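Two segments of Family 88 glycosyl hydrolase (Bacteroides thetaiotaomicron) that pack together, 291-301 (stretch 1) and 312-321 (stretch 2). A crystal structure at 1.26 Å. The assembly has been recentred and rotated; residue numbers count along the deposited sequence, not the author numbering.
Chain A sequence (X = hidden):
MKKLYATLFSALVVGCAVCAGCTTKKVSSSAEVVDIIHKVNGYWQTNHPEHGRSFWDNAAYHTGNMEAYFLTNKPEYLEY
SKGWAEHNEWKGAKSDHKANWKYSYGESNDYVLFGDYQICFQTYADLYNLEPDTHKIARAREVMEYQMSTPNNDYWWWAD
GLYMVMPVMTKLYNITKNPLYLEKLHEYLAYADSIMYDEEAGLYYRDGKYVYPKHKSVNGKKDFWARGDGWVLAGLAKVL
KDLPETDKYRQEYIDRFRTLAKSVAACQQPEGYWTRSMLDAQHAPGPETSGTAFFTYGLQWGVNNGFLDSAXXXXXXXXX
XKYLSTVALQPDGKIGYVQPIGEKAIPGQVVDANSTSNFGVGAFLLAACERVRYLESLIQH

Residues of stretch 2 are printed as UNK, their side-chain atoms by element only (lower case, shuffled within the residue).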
ATOM      1  N   GLY A 291      -0.641  -6.434   6.766  1.00  7.65           N
ATOM      2  CA  GLY A 291      -1.402  -7.113   5.680  1.00  7.68           C
ATOM      3  C   GLY A 291      -2.884  -6.945   5.859  1.00  7.37           C
ATOM      4  O   GLY A 291      -3.578  -6.471   4.975  1.00  7.53           O
ATOM      5  N   THR A 292      -3.361  -7.289   7.045  1.00  6.83           N
ATOM      6  CA  THR A 292      -4.751  -7.163   7.355  1.00  6.34           C
ATOM      7  C   THR A 292      -5.281  -5.766   7.053  1.00  6.36           C
ATOM      8  O   THR A 292      -6.370  -5.610   6.483  1.00  6.97           O
ATOM      9  CB  THR A 292      -5.006  -7.494   8.837  1.00  6.78           C
ATOM     10  OG1 THR A 292      -4.542  -8.813   9.101  1.00  7.54           O
ATOM     11  CG2 THR A 292      -6.467  -7.395   9.260  1.00  7.88           C
ATOM     12  N   ALA A 293      -4.573  -4.731   7.452  1.00  6.15           N
ATOM     13  CA  ALA A 293      -5.024  -3.348   7.219  1.00  6.20           C
ATOM     14  C   ALA A 293      -5.098  -3.020   5.736  1.00  6.01           C
ATOM     15  O   ALA A 293      -6.042  -2.428   5.266  1.00  6.44           O
ATOM     16  CB  ALA A 293      -4.119  -2.360   7.958  1.00  6.93           C
ATOM     17  N   PHE A 294      -4.075  -3.396   4.975  1.00  5.89           N
ATOM     18  CA  PHE A 294      -4.114  -3.166   3.536  1.00  6.52           C
ATOM     19  C   PHE A 294      -5.290  -3.902   2.908  1.00  6.37           C
ATOM     20  O   PHE A 294      -5.908  -3.382   1.989  1.00  7.12           O
ATOM     21  CB  PHE A 294      -2.813  -3.580   2.843  1.00  7.36           C
ATOM     22  CG  PHE A 294      -1.654  -2.620   3.020  1.00  8.04           C
ATOM     23  CD1 PHE A 294      -1.775  -1.283   2.674  1.00  9.03           C
ATOM     24  CD2 PHE A 294      -0.449  -3.055   3.512  1.00  9.09           C
ATOM     25  CE1 PHE A 294      -0.726  -0.383   2.824  1.00 11.78           C
ATOM     26  CE2 PHE A 294       0.629  -2.175   3.650  1.00 11.80           C
ATOM     27  CZ  PHE A 294       0.471  -0.834   3.316  1.00 12.39           C
ATOM     28  N   PHE A 295      -5.569  -5.130   3.348  1.00  6.50           N
ATOM     29  CA  PHE A 295      -6.711  -5.861   2.812  1.00  7.10           C
ATOM     30  C   PHE A 295      -8.026  -5.184   3.177  1.00  7.34           C
ATOM     31  O   PHE A 295      -8.957  -5.174   2.370  1.00  8.41           O
ATOM     32  CB  PHE A 295      -6.729  -7.308   3.301  1.00  7.19           C
ATOM     33  CG  PHE A 295      -5.554  -8.149   2.848  1.00  6.34           C
ATOM     34  CD1 PHE A 295      -5.068  -8.108   1.553  1.00  6.84           C
ATOM     35  CD2 PHE A 295      -4.999  -9.062   3.713  1.00  7.40           C
ATOM     36  CE1 PHE A 295      -4.026  -8.924   1.146  1.00  7.64           C
ATOM     37  CE2 PHE A 295      -3.953  -9.868   3.313  1.00  8.04           C
ATOM     38  CZ  PHE A 295      -3.455  -9.802   2.030  1.00  8.02           C
ATOM     39  N   THR A 296      -8.122  -4.661   4.391  1.00  6.84           N
ATOM     40  CA  THR A 296      -9.333  -4.015   4.844  1.00  7.37           C
ATOM     41  C   THR A 296      -9.573  -2.755   4.031  1.00  7.16           C
ATOM     42  O   THR A 296     -10.716  -2.469   3.667  1.00  8.53           O
ATOM     43  CB  THR A 296      -9.247  -3.720   6.324  1.00  7.52           C
ATOM     44  OG1 THR A 296      -8.971  -4.919   7.032  1.00  8.30           O
ATOM     45  CG2 THR A 296     -10.490  -3.144   6.921  1.00  8.51           C
ATOM     46  N   TYR A 297      -8.513  -2.018   3.697  1.00  6.78           N
ATOM     47  CA  TYR A 297      -8.619  -0.917   2.747  1.00  6.79           C
ATOM     48  C   TYR A 297      -9.052  -1.379   1.383  1.00  6.69           C
ATOM     49  O   TYR A 297     -10.014  -0.878   0.799  1.00  7.74           O
ATOM     50  CB  TYR A 297      -7.281  -0.163   2.594  1.00  6.87           C
ATOM     51  CG  TYR A 297      -7.306   0.856   1.484  1.00  8.05           C
ATOM     52  CD1 TYR A 297      -8.111   1.973   1.564  1.00  8.60           C
ATOM     53  CD2 TYR A 297      -6.555   0.674   0.331  1.00 10.43           C
ATOM     54  CE1 TYR A 297      -8.134   2.909   0.556  1.00 10.71           C
ATOM     55  CE2 TYR A 297      -6.597   1.611  -0.701  1.00 12.24           C
ATOM     56  CZ  TYR A 297      -7.409   2.733  -0.588  1.00 11.60           C
ATOM     57  OH  TYR A 297      -7.457   3.689  -1.587  1.00 14.82           O
ATOM     58  N   GLY A 298      -8.313  -2.332   0.804  1.00  6.91           N
ATOM     59  CA  GLY A 298      -8.558  -2.685  -0.607  1.00  7.07           C
ATOM     60  C   GLY A 298      -9.927  -3.307  -0.812  1.00  6.52           C
ATOM     61  O   GLY A 298     -10.607  -3.006  -1.788  1.00  6.88           O
ATOM     62  N   LEU A 299     -10.327  -4.189   0.121  1.00  6.50           N
ATOM     63  CA  LEU A 299     -11.633  -4.831  -0.003  1.00  6.93           C
ATOM     64  C   LEU A 299     -12.745  -3.802   0.198  1.00  7.04           C
ATOM     65  O   LEU A 299     -13.713  -3.786  -0.565  1.00  7.97           O
ATOM     66  CB  LEU A 299     -11.800  -5.977   0.957  1.00  7.57           C
ATOM     67  CG  LEU A 299     -10.884  -7.182   0.729  1.00  7.75           C
ATOM     68  CD1 LEU A 299     -11.082  -8.202   1.822  1.00  8.94           C
ATOM     69  CD2 LEU A 299     -11.098  -7.812  -0.614  1.00  8.97           C
ATOM     70  N   GLN A 300     -12.642  -2.953   1.214  1.00  6.84           N
ATOM     71  CA  GLN A 300     -13.705  -1.967   1.403  1.00  7.42           C
ATOM     72  C   GLN A 300     -13.740  -0.996   0.245  1.00  6.36           C
ATOM     73  O   GLN A 300     -14.816  -0.580  -0.201  1.00  7.67           O
ATOM     74  CB  GLN A 300     -13.541  -1.227   2.710  1.00  7.35           C
ATOM     75  CG  GLN A 300     -14.737  -0.282   3.005  1.00  7.57           C
ATOM     76  CD  GLN A 300     -16.013  -1.060   3.339  1.00  8.50           C
ATOM     77  OE1 GLN A 300     -16.179  -1.504   4.465  1.00 10.53           O
ATOM     78  NE2 GLN A 300     -16.878  -1.279   2.358  1.00  9.53           N
ATOM     79  N   TRP A 301     -12.557  -0.597  -0.257  1.00  6.81           N
ATOM     80  CA  TRP A 301     -12.516   0.319  -1.382  1.00  6.63           C
ATOM     81  C   TRP A 301     -13.198  -0.316  -2.570  1.00  6.41           C
ATOM     82  O   TRP A 301     -14.016   0.304  -3.279  1.00  7.17           O
ATOM     83  CB  TRP A 301     -11.069   0.745  -1.734  1.00  7.43           C
ATOM     84  CG  TRP A 301     -11.067   1.787  -2.783  1.00  8.23           C
ATOM     85  CD1 TRP A 301     -11.105   3.142  -2.568  1.00  8.63           C
ATOM     86  CD2 TRP A 301     -11.119   1.606  -4.205  1.00  8.66           C
ATOM     87  NE1 TRP A 301     -11.168   3.804  -3.759  1.00  9.60           N
ATOM     88  CE2 TRP A 301     -11.223   2.898  -4.780  1.00  9.53           C
ATOM     89  CE3 TRP A 301     -11.112   0.495  -5.056  1.00  8.77           C
ATOM     90  CZ2 TRP A 301     -11.349   3.102  -6.151  1.00 11.05           C
ATOM     91  CZ3 TRP A 301     -11.247   0.717  -6.446  1.00 10.28           C
ATOM     92  CH2 TRP A 301     -11.344   2.014  -6.956  1.00 10.47           C
ATOM     93  N   UNK A 312     -20.826 -10.377  -0.561  1.00 15.77           N
ATOM     94  CA  UNK A 312     -19.785 -11.378  -0.379  1.00 14.99           C
ATOM     95  C   UNK A 312     -18.676 -10.814   0.517  1.00 12.40           C
ATOM     96  O   UNK A 312     -18.195 -11.499   1.427  1.00 14.97           O
ATOM     97  c   UNK A 312     -16.788 -12.766  -1.551  1.00 17.57           C
ATOM     98  c   UNK A 312     -19.187 -11.802  -1.730  1.00 15.65           C
ATOM     99  c   UNK A 312     -17.280 -14.897  -1.615  1.00 19.40           C
ATOM    100  n   UNK A 312     -16.280 -14.036  -1.529  1.00 18.40           N
ATOM    101  n   UNK A 312     -18.413 -14.220  -1.697  1.00 19.26           N
ATOM    102  c   UNK A 312     -18.133 -12.869  -1.646  1.00 15.26           C
ATOM    103  N   UNK A 313     -18.256  -9.579   0.278  1.00 10.58           N
ATOM    104  CA  UNK A 313     -17.044  -9.051   0.908  1.00 10.35           C
ATOM    105  C   UNK A 313     -17.321  -8.303   2.193  1.00  9.85           C
ATOM    106  O   UNK A 313     -16.423  -8.230   3.029  1.00 10.37           O
ATOM    107  c   UNK A 313     -16.237  -8.198  -0.053  1.00 10.24           C
ATOM    108  c   UNK A 313     -15.575  -9.816  -3.436  1.00 10.26           C
ATOM    109  o   UNK A 313     -13.837 -11.289  -4.135  1.00 11.84           O
ATOM    110  c   UNK A 313     -16.152  -9.072  -2.430  1.00  9.67           C
ATOM    111  c   UNK A 313     -13.874 -10.489  -1.911  1.00 10.72           C
ATOM    112  c   UNK A 313     -14.423 -10.553  -3.170  1.00 10.39           C
ATOM    113  c   UNK A 313     -14.465  -9.749  -0.912  1.00  9.70           C
ATOM    114  c   UNK A 313     -15.620  -9.016  -1.150  1.00  9.00           C
ATOM    115  N   UNK A 314     -18.483  -7.678   2.355  1.00 10.20           N
ATOM    116  CA  UNK A 314     -18.678  -6.873   3.566  1.00 10.68           C
ATOM    117  C   UNK A 314     -18.477  -7.669   4.864  1.00 10.93           C
ATOM    118  O   UNK A 314     -17.836  -7.163   5.788  1.00 10.74           O
ATOM    119  c   UNK A 314     -19.006  -3.900   4.197  1.00 10.52           C
ATOM    120  n   UNK A 314     -18.208  -3.490   5.180  1.00 11.29           N
ATOM    121  c   UNK A 314     -20.028  -6.150   3.575  1.00 11.02           C
ATOM    122  c   UNK A 314     -20.020  -4.974   4.533  1.00 10.20           C
ATOM    123  o   UNK A 314     -18.962  -3.425   3.064  1.00 11.94           O
ATOM    124  N   UNK A 315     -18.938  -8.933   4.946  1.00 11.27           N
ATOM    125  CA  UNK A 315     -18.701  -9.664   6.188  1.00 12.43           C
ATOM    126  C   UNK A 315     -17.220  -9.898   6.503  1.00 11.24           C
ATOM    127  O   UNK A 315     -16.830  -9.917   7.665  1.00 11.44           O
ATOM    128  c   UNK A 315     -19.896  -9.656   4.091  1.00 12.43           C
ATOM    129  c   UNK A 315     -19.438 -10.988   5.959  1.00 13.58           C
ATOM    130  c   UNK A 315     -20.532 -10.642   5.020  1.00 13.21           C
ATOM    131  N   UNK A 316     -16.412 -10.063   5.474  1.00 10.06           N
ATOM    132  CA  UNK A 316     -14.969 -10.229   5.641  1.00  9.83           C
ATOM    133  C   UNK A 316     -14.393  -8.937   6.198  1.00  9.01           C
ATOM    134  O   UNK A 316     -13.571  -8.945   7.139  1.00  8.87           O
ATOM    135  c   UNK A 316     -14.900 -11.984   3.858  1.00 12.87           C
ATOM    136  c   UNK A 316     -12.842 -10.586   4.332  1.00 10.29           C
ATOM    137  c   UNK A 316     -14.353 -10.603   4.289  1.00 10.46           C
ATOM    138  N   UNK A 317     -14.767  -7.812   5.577  1.00  8.96           N
ATOM    139  CA  UNK A 317     -14.295  -6.527   6.055  1.00  9.25           C
ATOM    140  C   UNK A 317     -14.703  -6.292   7.491  1.00  8.02           C
ATOM    141  O   UNK A 317     -13.902  -5.790   8.292  1.00  9.30           O
ATOM    142  c   UNK A 317     -14.472  -4.030   5.753  1.00 12.21           C
ATOM    143  c   UNK A 317     -14.795  -5.388   5.149  1.00 10.43           C
ATOM    144  c   UNK A 317     -14.230  -5.517   3.733  1.00 11.16           C
ATOM    145  N   UNK A 318     -15.922  -6.672   7.846  1.00  9.15           N
ATOM    146  CA  UNK A 318     -16.352  -6.441   9.211  1.00  9.43           C
ATOM    147  C   UNK A 318     -15.501  -7.195  10.215  1.00  9.24           C
ATOM    148  O   UNK A 318     -15.144  -6.649  11.276  1.00 10.31           O
ATOM    149  o   UNK A 318     -18.353  -3.606   8.160  1.00 16.63           O
ATOM    150  c   UNK A 318     -18.769  -5.860   8.687  1.00 12.21           C
ATOM    151  c   UNK A 318     -17.823  -6.793   9.429  1.00 11.27           C
ATOM    152  o   UNK A 318     -18.575  -4.050  10.280  1.00 16.05           O
ATOM    153  c   UNK A 318     -18.574  -4.412   9.066  1.00 14.63           C
ATOM    154  N   UNK A 319     -15.163  -8.445   9.923  1.00  9.25           N
ATOM    155  CA  UNK A 319     -14.312  -9.227  10.820  1.00  9.15           C
ATOM    156  C   UNK A 319     -12.923  -8.610  10.897  1.00  9.18           C
ATOM    157  O   UNK A 319     -12.297  -8.616  11.959  1.00  9.31           O
ATOM    158  n   UNK A 319     -15.440 -14.711   8.660  1.00 33.66           N
ATOM    159  c   UNK A 319     -14.234 -10.682  10.370  1.00 11.50           C
ATOM    160  c   UNK A 319     -15.240 -12.973  10.347  1.00 21.37           C
ATOM    161  c   UNK A 319     -15.524 -13.251   8.903  1.00 28.76           C
ATOM    162  c   UNK A 319     -15.459 -11.498  10.662  1.00 15.23           C
ATOM    163  N   UNK A 320     -12.413  -8.118   9.766  1.00  8.01           N
ATOM    164  CA  UNK A 320     -11.092  -7.486   9.748  1.00  8.76           C
ATOM    165  C   UNK A 320     -11.046  -6.203  10.563  1.00  8.26           C
ATOM    166  O   UNK A 320     -10.110  -5.981  11.335  1.00  9.12           O
ATOM    167  c   UNK A 320     -10.641  -7.259   8.330  1.00  9.18           C
ATOM    168  N   UNK A 321     -12.069  -5.373  10.387  1.00  8.92           N
ATOM    169  CA  UNK A 321     -12.121  -4.126  11.162  1.00  9.69           C
ATOM    170  C   UNK A 321     -12.278  -4.400  12.640  1.00 10.01           C
ATOM    171  O   UNK A 321     -11.740  -3.686  13.475  1.00 10.59           O
ATOM    172  c   UNK A 321     -11.820   1.130  12.738  1.00 10.47           C
ATOM    173  c   UNK A 321     -13.229  -1.936  11.475  1.00  9.67           C
ATOM    174  c   UNK A 321     -11.070  -0.685  10.709  1.00 10.81           C
ATOM    175  n   UNK A 321     -13.743  -0.438  13.056  1.00 11.95           N
ATOM    176  c   UNK A 321     -10.703   1.322  11.984  1.00 11.21           C
ATOM    177  c   UNK A 321     -13.219  -3.178  10.656  1.00 10.16           C
ATOM    178  c   UNK A 321     -14.109  -1.626  12.454  1.00 11.14           C
ATOM    179  c   UNK A 321     -10.315   0.427  10.983  1.00 11.17           C
ATOM    180  c   UNK A 321     -12.593   0.011  12.470  1.00 10.36           C
ATOM    181  c   UNK A 321     -12.237  -0.915  11.473  1.00  9.62           C
TER

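Position 312 carries one carbon and then a five-membered ring of three carbons and two nitrogens, an imidazole; it reaches nothing on stretch 1. This is His312, exposed and free of the contact.

At 313 one carbon leads to a six-carbon ring bearing an oxygen, a phenol, and the ring lies against Leu299. This is Tyr313. Its CA-to-CB bond points toward the partner helix, and Leu299 CD2 meets Tyr313 CD1 at 3.9 Å, obliquely to the ring.

Position 314 has three carbons, the third carrying one oxygen and one nitrogen: an amide at the end of a short chain, facing the amide of Gln300. It is Gln314. The two amides pair head to tail, Gln314 NE2 giving to Gln300 OE1 at 2.9 Å and Gln300 NE2 giving back to Gln314 OE1 at 3.1 Å, both nearly straight.

At 315 three carbons close a ring onto the backbone nitrogen, out of reach of stretch 1. The closed ring marks Pro315, and with no N-H to offer it falls where the helix kinks.

Position 316 shows one carbon carrying two more, with a methyl near Leu299. This is Val316, whose CG1 lies 3.9 Å from Leu299 CD1.

Position 317 repeats that three-carbon fork but points toward stretch 1, between Thr296, Leu299 and Gln300. As Val317, it sets CG2 3.7 Å from Leu299 CB and CG1 3.3 Å from Gln300 OE1.

Position 318 has three carbons ending in two oxygens, a carboxylate, and makes no contact with stretch 1; hence Glu318. Its OE2 accepts from Gln314 NE2 at 3.0 Å, a bond within stretch 2.

Four carbons in a row ending in nitrogen, exposed and out of reach of stretch 1, identify 319 as Lys319.

The single carbon at 320 sits against Thr296 and Thr292; it is Ala320. Its CB comes within 3.2 Å of Thr296 OG1 and 4.3 Å of Thr292 CG2.

At 321 one carbon precedes fused five- and six-membered rings holding eight carbons and one nitrogen. The backbone N lies 4.4 Å from Thr296 CG2, while the side chain comes no nearer to stretch 1 than 4.6 Å. This is Trp321.

The helices run roughly antiparallel, at 151°, with axes 9.5 Å apart at closest approach. Their CA atoms come nearest at Thr296 and Val317, 5.7 Å from CA to CA. Thr296 OG1 donates to Thr292 O at 2.7 Å within its own helix, so the hydroxyl has a polar partner while it lies against the Ala320 methyl. Leu299 supplies the apolar packing against Tyr313, Val316 and Val317, while the reciprocal glutamine pair adds directional polar bonds beside it.

Stretch 2 312-321: HYQPVVEKAW
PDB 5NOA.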